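Time interval measuring enzyme TIME (Bombyx mori, PDB 2E46) probably converts superoxide radicals to hydrogen peroxide and oxygen, as a copper- and zinc-binding member of the Cu-Zn superoxide dismutase family. Local coordinates at residues Gly22-Thr27 with Gly38-Leu43; Val34-Gly39 with Asp107-Ser112; Tyr48-His53 with Arg120-His125; Gly56-Gly61 with Cys151-Ile156. All coordinates share one frame; numbering follows the deposited sequence.

Contact 1: residues Gly22-Thr27 with Gly38-Leu43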
loop_
_atom_site.group_PDB
_atom_site.type_symbol
_atom_site.label_atom_id
_atom_site.label_comp_id
_atom_site.label_asym_id
_atom_site.label_seq_id
_atom_site.Cartn_x
_atom_site.Cartn_y
_atom_site.Cartn_z
ATOM N N GLY A 22 -1.393 7.903 -13.050
ATOM C CA GLY A 22 -2.575 8.357 -12.242
ATOM C C GLY A 22 -2.226 8.376 -10.764
ATOM O O GLY A 22 -1.424 7.569 -10.292
ATOM N N ASN A 23 -2.755 9.368 -10.076
ATOM C CA ASN A 23 -2.768 9.448 -8.628
ATOM C C ASN A 23 -4.233 9.548 -8.240
ATOM O O ASN A 23 -5.014 10.281 -8.911
ATOM C CB ASN A 23 -2.013 10.687 -8.086
ATOM C CG ASN A 23 -0.533 10.511 -8.214
ATOM O OD1 ASN A 23 0.258 11.453 -8.125
ATOM N ND2 ASN A 23 -0.143 9.287 -8.499
ATOM N N ILE A 24 -4.612 8.778 -7.204
ATOM C CA ILE A 24 -5.944 8.877 -6.633
ATOM C C ILE A 24 -5.848 8.995 -5.119
ATOM O O ILE A 24 -5.299 8.154 -4.429
ATOM C CB ILE A 24 -6.843 7.724 -7.030
ATOM C CG1 ILE A 24 -6.785 7.565 -8.547
ATOM C CG2 ILE A 24 -8.327 7.927 -6.496
ATOM C CD1 ILE A 24 -7.071 6.120 -8.959
ATOM N N THR A 25 -6.361 10.105 -4.647
ATOM C CA THR A 25 -6.250 10.502 -3.301
ATOM C C THR A 25 -7.644 10.203 -2.700
ATOM O O THR A 25 -8.688 10.234 -3.407
ATOM C CB THR A 25 -5.879 11.927 -3.446
ATOM O OG1 THR A 25 -4.552 12.210 -2.932
ATOM C CG2 THR A 25 -7.023 12.963 -3.234
ATOM N N PHE A 26 -7.651 9.820 -1.441
ATOM C CA PHE A 26 -8.900 9.459 -0.704
ATOM C C PHE A 26 -8.782 10.236 0.596
ATOM O O PHE A 26 -7.772 10.039 1.308
ATOM C CB PHE A 26 -8.871 7.995 -0.287
ATOM C CG PHE A 26 -8.913 7.043 -1.440
ATOM C CD1 PHE A 26 -10.112 6.555 -1.887
ATOM C CD2 PHE A 26 -7.781 6.764 -2.133
ATOM C CE1 PHE A 26 -10.189 5.713 -2.969
ATOM C CE2 PHE A 26 -7.810 5.901 -3.219
ATOM C CZ PHE A 26 -9.025 5.381 -3.673
ATOM N N THR A 27 -9.773 11.042 0.907
ATOM C CA THR A 27 -9.715 12.024 1.952
ATOM C C THR A 27 -10.974 11.906 2.725
ATOM O O THR A 27 -12.121 11.872 2.155
ATOM C CB THR A 27 -9.662 13.454 1.419
ATOM O OG1 THR A 27 -8.452 13.647 0.696
ATOM C CG2 THR A 27 -9.693 14.488 2.563
ATOM N N GLY A 38 -8.721 12.282 -8.281
ATOM C CA GLY A 38 -7.408 12.236 -8.872
ATOM C C GLY A 38 -7.442 12.487 -10.364
ATOM O O GLY A 38 -8.419 13.018 -10.942
ATOM N N GLY A 39 -6.382 12.091 -11.032
ATOM C CA GLY A 39 -6.485 12.081 -12.461
ATOM C C GLY A 39 -5.495 11.128 -12.993
ATOM O O GLY A 39 -4.331 11.076 -12.507
ATOM N N ILE A 40 -5.958 10.422 -14.028
ATOM C CA ILE A 40 -5.160 9.420 -14.688
ATOM C C ILE A 40 -5.067 9.579 -16.224
ATOM O O ILE A 40 -6.075 9.729 -16.912
ATOM C CB ILE A 40 -5.604 7.999 -14.209
ATOM C CG1 ILE A 40 -7.057 7.689 -14.346
ATOM C CG2 ILE A 40 -5.661 8.004 -12.647
ATOM C CD1 ILE A 40 -7.500 6.679 -13.164
ATOM N N THR A 41 -3.870 9.623 -16.767
ATOM C CA THR A 41 -3.725 9.647 -18.268
ATOM C C THR A 41 -3.345 8.288 -18.753
ATOM O O THR A 41 -2.582 7.581 -18.109
ATOM C CB THR A 41 -2.571 10.568 -18.782
ATOM O OG1 THR A 41 -1.299 9.991 -18.427
ATOM C CG2 THR A 41 -2.611 11.953 -18.173
ATOM N N GLY A 42 -3.858 7.915 -19.910
ATOM C CA GLY A 42 -3.118 6.980 -20.759
ATOM C C GLY A 42 -4.064 5.958 -21.244
ATOM O O GLY A 42 -3.622 4.926 -21.646
ATOM N N LEU A 43 -5.360 6.181 -21.196
ATOM C CA LEU A 43 -6.280 5.287 -21.903
ATOM C C LEU A 43 -7.101 6.028 -22.997
ATOM O O LEU A 43 -7.298 7.253 -22.862
ATOM C CB LEU A 43 -7.214 4.594 -20.932
ATOM C CG LEU A 43 -6.572 3.373 -20.249
ATOM C CD1 LEU A 43 -7.620 2.367 -19.555
ATOM C CD2 LEU A 43 -5.614 2.655 -21.267
#

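Contact 2: residues Val34-Gly39 with Asp107-Ser112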
loop_
_atom_site.group_PDB
_atom_site.type_symbol
_atom_site.label_atom_id
_atom_site.label_comp_id
_atom_site.label_asym_id
_atom_site.label_seq_id
_atom_site.Cartn_x
_atom_site.Cartn_y
_atom_site.Cartn_z
ATOM N N VAL A 34 -16.117 9.659 2.241
ATOM C CA VAL A 34 -14.761 9.851 1.615
ATOM C C VAL A 34 -14.758 10.477 0.201
ATOM O O VAL A 34 -15.609 10.128 -0.617
ATOM C CB VAL A 34 -13.698 8.658 1.922
ATOM C CG1 VAL A 34 -14.098 7.649 3.039
ATOM C CG2 VAL A 34 -12.978 8.145 0.794
ATOM N N HIS A 35 -13.830 11.427 0.002
ATOM C CA HIS A 35 -13.819 12.305 -1.128
ATOM C C HIS A 35 -12.724 11.722 -1.969
ATOM O O HIS A 35 -11.568 11.647 -1.497
ATOM C CB HIS A 35 -13.463 13.754 -0.704
ATOM C CG HIS A 35 -13.592 14.782 -1.812
ATOM N ND1 HIS A 35 -12.934 15.992 -1.786
ATOM C CD2 HIS A 35 -14.253 14.755 -2.987
ATOM C CE1 HIS A 35 -13.230 16.693 -2.870
ATOM N NE2 HIS A 35 -13.978 15.937 -3.641
ATOM N N VAL A 36 -13.068 11.184 -3.136
ATOM C CA VAL A 36 -12.024 10.472 -3.955
ATOM C C VAL A 36 -11.707 11.374 -5.177
ATOM O O VAL A 36 -12.614 11.740 -5.938
ATOM C CB VAL A 36 -12.663 9.161 -4.491
ATOM C CG1 VAL A 36 -11.756 8.428 -5.452
ATOM C CG2 VAL A 36 -13.193 8.204 -3.324
ATOM N N GLN A 37 -10.472 11.726 -5.370
ATOM C CA GLN A 37 -10.107 12.738 -6.352
ATOM C C GLN A 37 -8.791 12.314 -6.974
ATOM O O GLN A 37 -7.818 12.033 -6.257
ATOM C CB GLN A 37 -9.783 14.087 -5.697
ATOM C CG GLN A 37 -10.898 14.732 -4.934
ATOM C CD GLN A 37 -10.484 16.081 -4.465
ATOM O OE1 GLN A 37 -9.980 16.190 -3.365
ATOM N NE2 GLN A 37 -10.642 17.125 -5.329
ATOM N N GLY A 38 -8.721 12.282 -8.281
ATOM C CA GLY A 38 -7.408 12.236 -8.872
ATOM C C GLY A 38 -7.442 12.487 -10.364
ATOM O O GLY A 38 -8.419 13.018 -10.942
ATOM N N GLY A 39 -6.382 12.091 -11.032
ATOM C CA GLY A 39 -6.485 12.081 -12.461
ATOM C C GLY A 39 -5.495 11.128 -12.993
ATOM O O GLY A 39 -4.331 11.076 -12.507
ATOM N N ASP A 107 -19.975 7.061 0.243
ATOM C CA ASP A 107 -20.302 6.896 1.674
ATOM C C ASP A 107 -20.008 5.514 2.204
ATOM O O ASP A 107 -20.241 5.320 3.403
ATOM C CB ASP A 107 -21.777 7.240 2.054
ATOM C CG ASP A 107 -22.831 6.383 1.251
ATOM O OD1 ASP A 107 -22.473 5.601 0.284
ATOM O OD2 ASP A 107 -24.061 6.575 1.534
ATOM N N GLN A 108 -19.494 4.578 1.378
ATOM C CA GLN A 108 -19.249 3.175 1.857
ATOM C C GLN A 108 -17.788 2.918 2.216
ATOM O O GLN A 108 -17.537 2.238 3.168
ATOM C CB GLN A 108 -19.700 2.115 0.844
ATOM C CG GLN A 108 -21.224 1.834 0.713
ATOM C CD GLN A 108 -22.016 1.876 2.112
ATOM O OE1 GLN A 108 -22.910 2.775 2.389
ATOM N NE2 GLN A 108 -21.651 0.930 2.997
ATOM N N ILE A 109 -16.810 3.348 1.419
ATOM C CA ILE A 109 -15.416 3.064 1.740
ATOM C C ILE A 109 -15.122 3.930 2.919
ATOM O O ILE A 109 -15.826 4.977 3.141
ATOM C CB ILE A 109 -14.473 3.429 0.592
ATOM C CG1 ILE A 109 -14.808 4.836 0.128
ATOM C CG2 ILE A 109 -14.702 2.352 -0.584
ATOM C CD1 ILE A 109 -13.890 5.578 -0.902
ATOM N N SER A 110 -14.099 3.540 3.692
ATOM C CA SER A 110 -13.700 4.396 4.819
ATOM C C SER A 110 -12.196 4.323 4.838
ATOM O O SER A 110 -11.555 3.393 4.220
ATOM C CB SER A 110 -14.292 3.802 6.137
ATOM O OG SER A 110 -13.951 4.737 7.132
ATOM N N LEU A 111 -11.619 5.198 5.582
ATOM C CA LEU A 111 -10.154 5.081 5.881
ATOM C C LEU A 111 -9.834 4.346 7.174
ATOM O O LEU A 111 -8.641 4.245 7.577
ATOM C CB LEU A 111 -9.474 6.502 5.871
ATOM C CG LEU A 111 -9.616 7.266 4.501
ATOM C CD1 LEU A 111 -8.719 8.463 4.439
ATOM C CD2 LEU A 111 -9.142 6.388 3.372
ATOM N N SER A 112 -10.850 3.856 7.887
ATOM C CA SER A 112 -10.634 2.940 9.053
ATOM C C SER A 112 -11.833 2.094 9.268
ATOM O O SER A 112 -12.841 2.310 8.608
ATOM C CB SER A 112 -10.418 3.748 10.317
ATOM O OG SER A 112 -11.535 4.638 10.500
#

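Contact 3: residues Tyr48-His53 with Arg120-His125. With CU (copper (II) ion), chain B.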
loop_
_atom_site.group_PDB
_atom_site.type_symbol
_atom_site.label_atom_id
_atom_site.label_comp_id
_atom_site.label_asym_id
_atom_site.label_seq_id
_atom_site.Cartn_x
_atom_site.Cartn_y
_atom_site.Cartn_z
ATOM N N TYR A 48 -14.043 2.979 -18.016
ATOM C CA TYR A 48 -13.436 1.741 -17.352
ATOM C C TYR A 48 -13.783 1.468 -15.812
ATOM O O TYR A 48 -13.917 2.421 -14.983
ATOM C CB TYR A 48 -11.939 1.759 -17.527
ATOM C CG TYR A 48 -11.560 2.172 -18.913
ATOM C CD1 TYR A 48 -11.847 3.480 -19.387
ATOM C CD2 TYR A 48 -10.907 1.279 -19.790
ATOM C CE1 TYR A 48 -11.471 3.883 -20.692
ATOM C CE2 TYR A 48 -10.543 1.681 -21.143
ATOM C CZ TYR A 48 -10.827 2.988 -21.561
ATOM O OH TYR A 48 -10.482 3.398 -22.827
ATOM N N GLY A 49 -13.963 0.177 -15.495
ATOM C CA GLY A 49 -14.281 -0.350 -14.127
ATOM C C GLY A 49 -13.183 0.088 -13.180
ATOM O O GLY A 49 -11.995 -0.009 -13.518
ATOM N N PHE A 50 -13.590 0.674 -12.053
ATOM C CA PHE A 50 -12.676 1.248 -11.082
ATOM C C PHE A 50 -13.063 0.742 -9.728
ATOM O O PHE A 50 -14.165 1.031 -9.252
ATOM C CB PHE A 50 -12.833 2.715 -11.088
ATOM C CG PHE A 50 -11.859 3.424 -10.248
ATOM C CD1 PHE A 50 -12.304 4.186 -9.170
ATOM C CD2 PHE A 50 -10.531 3.425 -10.555
ATOM C CE1 PHE A 50 -11.464 4.889 -8.415
ATOM C CE2 PHE A 50 -9.687 4.152 -9.783
ATOM C CZ PHE A 50 -10.179 4.890 -8.685
ATOM N N HIS A 51 -12.222 -0.100 -9.118
ATOM C CA HIS A 51 -12.672 -0.679 -7.825
ATOM C C HIS A 51 -11.648 -0.785 -6.737
ATOM O O HIS A 51 -10.453 -0.870 -7.007
ATOM C CB HIS A 51 -13.277 -2.075 -7.849
ATOM C CG HIS A 51 -13.882 -2.526 -9.123
ATOM N ND1 HIS A 51 -13.193 -3.400 -9.915
ATOM C CD2 HIS A 51 -15.107 -2.363 -9.697
ATOM C CE1 HIS A 51 -13.933 -3.774 -10.926
ATOM N NE2 HIS A 51 -15.093 -3.116 -10.847
ATOM N N VAL A 52 -12.131 -0.911 -5.501
ATOM C CA VAL A 52 -11.155 -1.404 -4.501
ATOM C C VAL A 52 -11.243 -2.936 -4.330
ATOM O O VAL A 52 -12.304 -3.490 -4.090
ATOM C CB VAL A 52 -10.932 -0.451 -3.208
ATOM C CG1 VAL A 52 -11.891 0.546 -3.109
ATOM C CG2 VAL A 52 -10.645 -1.193 -1.878
ATOM N N HIS A 53 -10.150 -3.575 -4.634
ATOM C CA HIS A 53 -9.960 -4.984 -4.417
ATOM C C HIS A 53 -9.401 -5.292 -2.954
ATOM O O HIS A 53 -8.854 -4.430 -2.303
ATOM C CB HIS A 53 -9.118 -5.566 -5.543
ATOM C CG HIS A 53 -9.874 -5.661 -6.879
ATOM N ND1 HIS A 53 -10.026 -6.855 -7.574
ATOM C CD2 HIS A 53 -10.593 -4.741 -7.587
ATOM C CE1 HIS A 53 -10.757 -6.664 -8.656
ATOM N NE2 HIS A 53 -11.084 -5.378 -8.717
ATOM N N ARG A 120 -5.338 -1.846 0.946
ATOM C CA ARG A 120 -6.110 -2.575 -0.083
ATOM C C ARG A 120 -5.694 -2.072 -1.449
ATOM O O ARG A 120 -4.692 -1.396 -1.544
ATOM C CB ARG A 120 -7.642 -2.583 0.208
ATOM C CG ARG A 120 -7.864 -3.258 1.531
ATOM C CD ARG A 120 -9.300 -3.419 1.742
ATOM N NE ARG A 120 -9.570 -3.746 3.151
ATOM C CZ ARG A 120 -9.414 -4.947 3.761
ATOM N NH1 ARG A 120 -9.726 -5.045 5.012
ATOM N NH2 ARG A 120 -8.940 -6.011 3.191
ATOM N N ALA A 121 -6.317 -2.503 -2.524
ATOM C CA ALA A 121 -5.691 -2.159 -3.825
ATOM C C ALA A 121 -6.667 -1.332 -4.684
ATOM O O ALA A 121 -7.841 -1.601 -4.699
ATOM C CB ALA A 121 -5.157 -3.425 -4.550
ATOM N N VAL A 122 -6.230 -0.236 -5.285
ATOM C CA VAL A 122 -7.125 0.269 -6.375
ATOM C C VAL A 122 -6.911 -0.579 -7.668
ATOM O O VAL A 122 -5.807 -0.710 -8.129
ATOM C CB VAL A 122 -6.850 1.766 -6.696
ATOM C CG1 VAL A 122 -7.507 2.141 -8.027
ATOM C CG2 VAL A 122 -7.391 2.679 -5.522
ATOM N N VAL A 123 -7.932 -1.140 -8.251
ATOM C CA VAL A 123 -7.773 -1.706 -9.593
ATOM C C VAL A 123 -8.537 -1.020 -10.751
ATOM O O VAL A 123 -9.787 -1.130 -10.857
ATOM C CB VAL A 123 -8.208 -3.205 -9.697
ATOM C CG1 VAL A 123 -7.951 -3.676 -11.090
ATOM C CG2 VAL A 123 -7.466 -4.128 -8.643
ATOM N N LEU A 124 -7.769 -0.504 -11.713
ATOM C CA LEU A 124 -8.318 0.004 -12.977
ATOM C C LEU A 124 -8.551 -1.111 -14.038
ATOM O O LEU A 124 -7.668 -1.968 -14.253
ATOM C CB LEU A 124 -7.411 1.084 -13.528
ATOM C CG LEU A 124 -7.971 1.724 -14.856
ATOM C CD1 LEU A 124 -9.313 2.363 -14.724
ATOM C CD2 LEU A 124 -7.024 2.796 -15.404
ATOM N N HIS A 125 -9.756 -1.121 -14.626
ATOM C CA HIS A 125 -10.200 -2.176 -15.541
ATOM C C HIS A 125 -10.098 -1.751 -17.053
ATOM O O HIS A 125 -10.066 -0.549 -17.427
ATOM C CB HIS A 125 -11.536 -2.768 -15.133
ATOM C CG HIS A 125 -11.457 -3.654 -13.896
ATOM N ND1 HIS A 125 -11.141 -4.988 -13.942
ATOM C CD2 HIS A 125 -11.654 -3.381 -12.579
ATOM C CE1 HIS A 125 -11.170 -5.509 -12.722
ATOM N NE2 HIS A 125 -11.438 -4.544 -11.862
HETATM CU CU CU B . -12.432 -5.149 -10.263
#

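Contact 4: residues Gly56-Gly61 with Cys151-Ile156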
loop_
_atom_site.group_PDB
_atom_site.type_symbol
_atom_site.label_atom_id
_atom_site.label_comp_id
_atom_site.label_asym_id
_atom_site.label_seq_id
_atom_site.Cartn_x
_atom_site.Cartn_y
_atom_site.Cartn_z
ATOM N N GLY A 56 -3.905 -5.741 -0.638
ATOM C CA GLY A 56 -2.826 -4.894 -1.204
ATOM C C GLY A 56 -1.697 -5.773 -1.625
ATOM O O GLY A 56 -0.522 -5.447 -1.343
ATOM N N ASP A 57 -2.032 -6.874 -2.318
ATOM C CA ASP A 57 -0.960 -7.823 -2.734
ATOM C C ASP A 57 -0.550 -7.795 -4.226
ATOM O O ASP A 57 -1.273 -8.347 -5.085
ATOM C CB ASP A 57 -1.314 -9.269 -2.363
ATOM C CG ASP A 57 -0.136 -10.295 -2.704
ATOM O OD1 ASP A 57 0.959 -9.940 -3.251
ATOM O OD2 ASP A 57 -0.306 -11.460 -2.362
ATOM N N LEU A 58 0.575 -7.203 -4.525
ATOM C CA LEU A 58 1.043 -7.100 -5.907
ATOM C C LEU A 58 2.093 -8.182 -6.339
ATOM O O LEU A 58 2.746 -8.077 -7.451
ATOM C CB LEU A 58 1.618 -5.689 -6.118
ATOM C CG LEU A 58 0.548 -4.629 -6.551
ATOM C CD1 LEU A 58 -0.984 -4.921 -6.316
ATOM C CD2 LEU A 58 0.804 -3.180 -6.194
ATOM N N SER A 59 2.298 -9.207 -5.490
ATOM C CA SER A 59 3.326 -10.214 -5.762
ATOM C C SER A 59 2.970 -10.946 -7.124
ATOM O O SER A 59 3.873 -11.414 -7.845
ATOM C CB SER A 59 3.469 -11.196 -4.610
ATOM O OG SER A 59 2.235 -11.834 -4.276
ATOM N N GLY A 60 1.669 -10.985 -7.455
ATOM C CA GLY A 60 1.143 -11.700 -8.653
ATOM C C GLY A 60 0.615 -10.660 -9.645
ATOM O O GLY A 60 -0.303 -10.935 -10.362
ATOM N N GLY A 61 1.230 -9.454 -9.652
ATOM C CA GLY A 61 0.633 -8.189 -10.211
ATOM C C GLY A 61 -0.802 -8.057 -9.730
ATOM O O GLY A 61 -1.190 -8.685 -8.741
ATOM N N CYS A 151 -3.006 -1.220 -11.202
ATOM C CA CYS A 151 -3.434 -1.288 -9.785
ATOM C C CYS A 151 -2.337 -0.666 -8.939
ATOM O O CYS A 151 -1.218 -0.515 -9.387
ATOM C CB CYS A 151 -3.806 -2.752 -9.331
ATOM S SG CYS A 151 -2.371 -3.936 -9.588
ATOM N N GLY A 152 -2.699 -0.207 -7.752
ATOM C CA GLY A 152 -1.688 0.288 -6.799
ATOM C C GLY A 152 -2.271 0.083 -5.409
ATOM O O GLY A 152 -3.493 -0.005 -5.279
ATOM N N VAL A 153 -1.408 -0.061 -4.400
ATOM C CA VAL A 153 -1.905 -0.192 -3.011
ATOM C C VAL A 153 -2.248 1.151 -2.389
ATOM O O VAL A 153 -1.535 2.134 -2.567
ATOM C CB VAL A 153 -1.195 -1.251 -2.124
ATOM C CG1 VAL A 153 -0.173 -2.246 -2.885
ATOM C CG2 VAL A 153 -0.875 -0.864 -0.554
ATOM N N ILE A 154 -3.384 1.198 -1.718
ATOM C CA ILE A 154 -3.737 2.402 -0.951
ATOM C C ILE A 154 -2.856 2.628 0.235
ATOM O O ILE A 154 -2.838 1.861 1.197
ATOM C CB ILE A 154 -5.189 2.368 -0.666
ATOM C CG1 ILE A 154 -5.891 2.104 -2.017
ATOM C CG2 ILE A 154 -5.696 3.681 0.041
ATOM C CD1 ILE A 154 -7.295 1.751 -1.872
ATOM N N GLY A 155 -2.042 3.651 0.156
ATOM C CA GLY A 155 -1.194 4.071 1.229
ATOM C C GLY A 155 -1.601 5.314 2.074
ATOM O O GLY A 155 -2.350 6.156 1.675
ATOM N N ILE A 156 -1.030 5.439 3.255
ATOM C CA ILE A 156 -1.214 6.622 4.071
ATOM C C ILE A 156 -0.478 7.756 3.412
ATOM O O ILE A 156 0.711 7.658 3.078
ATOM C CB ILE A 156 -0.713 6.409 5.514
ATOM C CG1 ILE A 156 -1.648 5.475 6.239
ATOM C CG2 ILE A 156 -0.811 7.741 6.312
ATOM C CD1 ILE A 156 -0.978 4.757 7.354
#

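Contact 1: residues Gly22-Thr27 with Gly38-Leu43
Asn23 and Gly39 pair through their backbones, the one hydrogen-bonded antiparallel pair between these two segments, which belong to the beta hairpin of strands 21-29 and 33-41 in the beta barrel of the Cu-Zn superoxide dismutase fold. Gly39 N gives its hydrogen to Asn23 O at 3.1 Å, almost in line with the carbonyl (C=O...N 167°). The return bond, from Asn23 N to Gly39 O, is weak at 3.4 Å. Non-hydrogen-bonded pairs flank it: Gly22 with Ile40 and Ile24 with Gly38. At these the strands draw close, and CA-H...O contacts supplement the amide bonds; Gly22 CA lies 3.2 Å from Gly39 O. The strand axes run at 162°. Ile24 and Ile40 turn to the same buried face, where their CD1 methyls meet at 4.3 Å beside Leu15 of strand 10-16 and Ile102 of strand 99-106. Asn23 points to the other face, packing on Ser59 of the second subunit, and its ND2 folds back to Gly22 O in a weak bond of 2.8 Å.

Contact 2: residues Val34-Gly39 with Asp107-Ser112
Val34 and Ile109 bury more of their surface here than any other residue of the two segments, and they meet side chain to side chain at about a right angle. The two branches of Val34 do different work. CG2 faces the tip of Ile109, its CD1 at 3.2 Å, tighter than methyl groups usually pack. CG1, which lies beside the backbone N of Val34, instead reaches the backbone of the other segment: it sits 3.2 Å from Ile109 O and 3.7 Å from Ser110 CA. Ile109 is extended beyond CG1 (chi2 171°), which carries CD1 against both valines, on one side of them. There CD1 also touches Val36 CG2 at 3.6 Å, again with the side chains nearly perpendicular. Leu111 adds a looser edge as its end bends nearer to the strand. No hydrogen bond joins the segments; the contact is apolar and largely buried, one end of the hydrophobic interior of the superoxide dismutase beta barrel. The start of the loop is tied back to the end of strand 99-106, where Asp106 OD1 accepts from the backbone N of Gln108 and Ile109. Strand 33-41 lies in the sheet between strand 21-29, where Val36 packs on Ile24 and Phe26, and strand 99-106, after which the chain turns into the loop with Ile109 resting on Val86 and Ile117.

Contact 3: residues Tyr48-His53 with Arg120-His125
His53 and His125 bring their NE2 atoms to one copper ion from opposite directions, across antiparallel strands. Along His53, CB first lies 3.8 Å from Val123 CG2. The same methyl then sits over one face of the imidazole, 3.5 Å from the ring centroid and 24° off its normal, a CH-pi contact that touches CG and CD2. ND1 is turned to Gly66 O, to which it hydrogen-bonds, and this fixes the rotation of the ring. At the tip, NE2 binds copper at 2.1 Å. CG stands beside the backbone N (chi1 -72°), which swings the ring toward the neighbouring strand. His125 NE2 binds the ion at 2.0 Å, its ND1 held by Gly147 O, while His51 uses the other nitrogen, ND1, at 1.9 Å and gives NE2 to Asp129 OD1. His68, which also binds zinc, completes the four-histidine copper site characteristic of Cu-Zn superoxide dismutases, on the outside of the beta barrel. Backbone pairing fixes the spacing: Val123 N bonds His51 O at 2.8 Å, and His53 N bonds Ala121 O at 3.0 Å. Because His51 and His53 are two residues apart in one strand, both point to the same face as Val123. The reverse face is apolar and enters the barrel interior, where Phe50 CE2 meets Val122 CG1 at 3.4 Å. At the end of the strand, Arg120 CB rests against His53 O and Val52 CG2, and the guanidinium NH2 of Arg120 reaches Glu54 O.

Contact 4: residues Gly56-Gly61 with Cys151-Ile156
Asp57 OD1 is gripped twice by Ser59, in the bend that carries Leu58, which faces strand 148-156. Ser59 OG lies 2.5 Å from OD1 on the syn side of the carboxylate, and Ser59 N bonds the same oxygen at 2.7 Å from the anti side, 30° out of plane. The backbone bond makes an Asx turn; it runs into a type I turn from Leu58 to Gly61. Leu58 then reaches across with both methyls. Its CD1 sits 3.7 Å from Cys151 SG, and its CD2 lies 3.6 Å from Val153 CG1, the two side chains meeting at a slant. Cys151 closes a disulfide with Cys62, the intrasubunit link of Cu-Zn superoxide dismutases, which ties this loop to the beta barrel near the copper site. Its SG stands between the backbone N and the carbonyl carbon (chi1 57°), turned toward the loop. Val153 CG1 also touches Gly56 O at 3.6 Å, while across the dimer interface Val153 packs on Val153 of the second subunit and Asp57 on Leu157 of that subunit. Ser64 OG lies among Asp57 O, Gly60 N and Gly61 O, accepting from Gly60 N and sharing its one hydrogen between the carbonyls.

In the fold
From the N terminus, contact 1 comes first, closing the short hairpin between strands 21-29 and 33-41. Contact 2 starts on that second strand, sharing Gly38 and Gly39 with contact 1, and closes the long excursion to the loop after strand 99-106. Contacts 3 and 4 open inside that span but close beyond it, so both cross contact 2; they also cross each other, since 56-61 precedes 120-125 and 151-156 follows it. Contacts 3 and 4 meet where strands 121-125 and 148-156 pair. Ile24 and Phe26 of contact 1 reach Phe50 and Val122 of contact 3 through the barrel interior, and contact 4 has the widest reach to the second subunit.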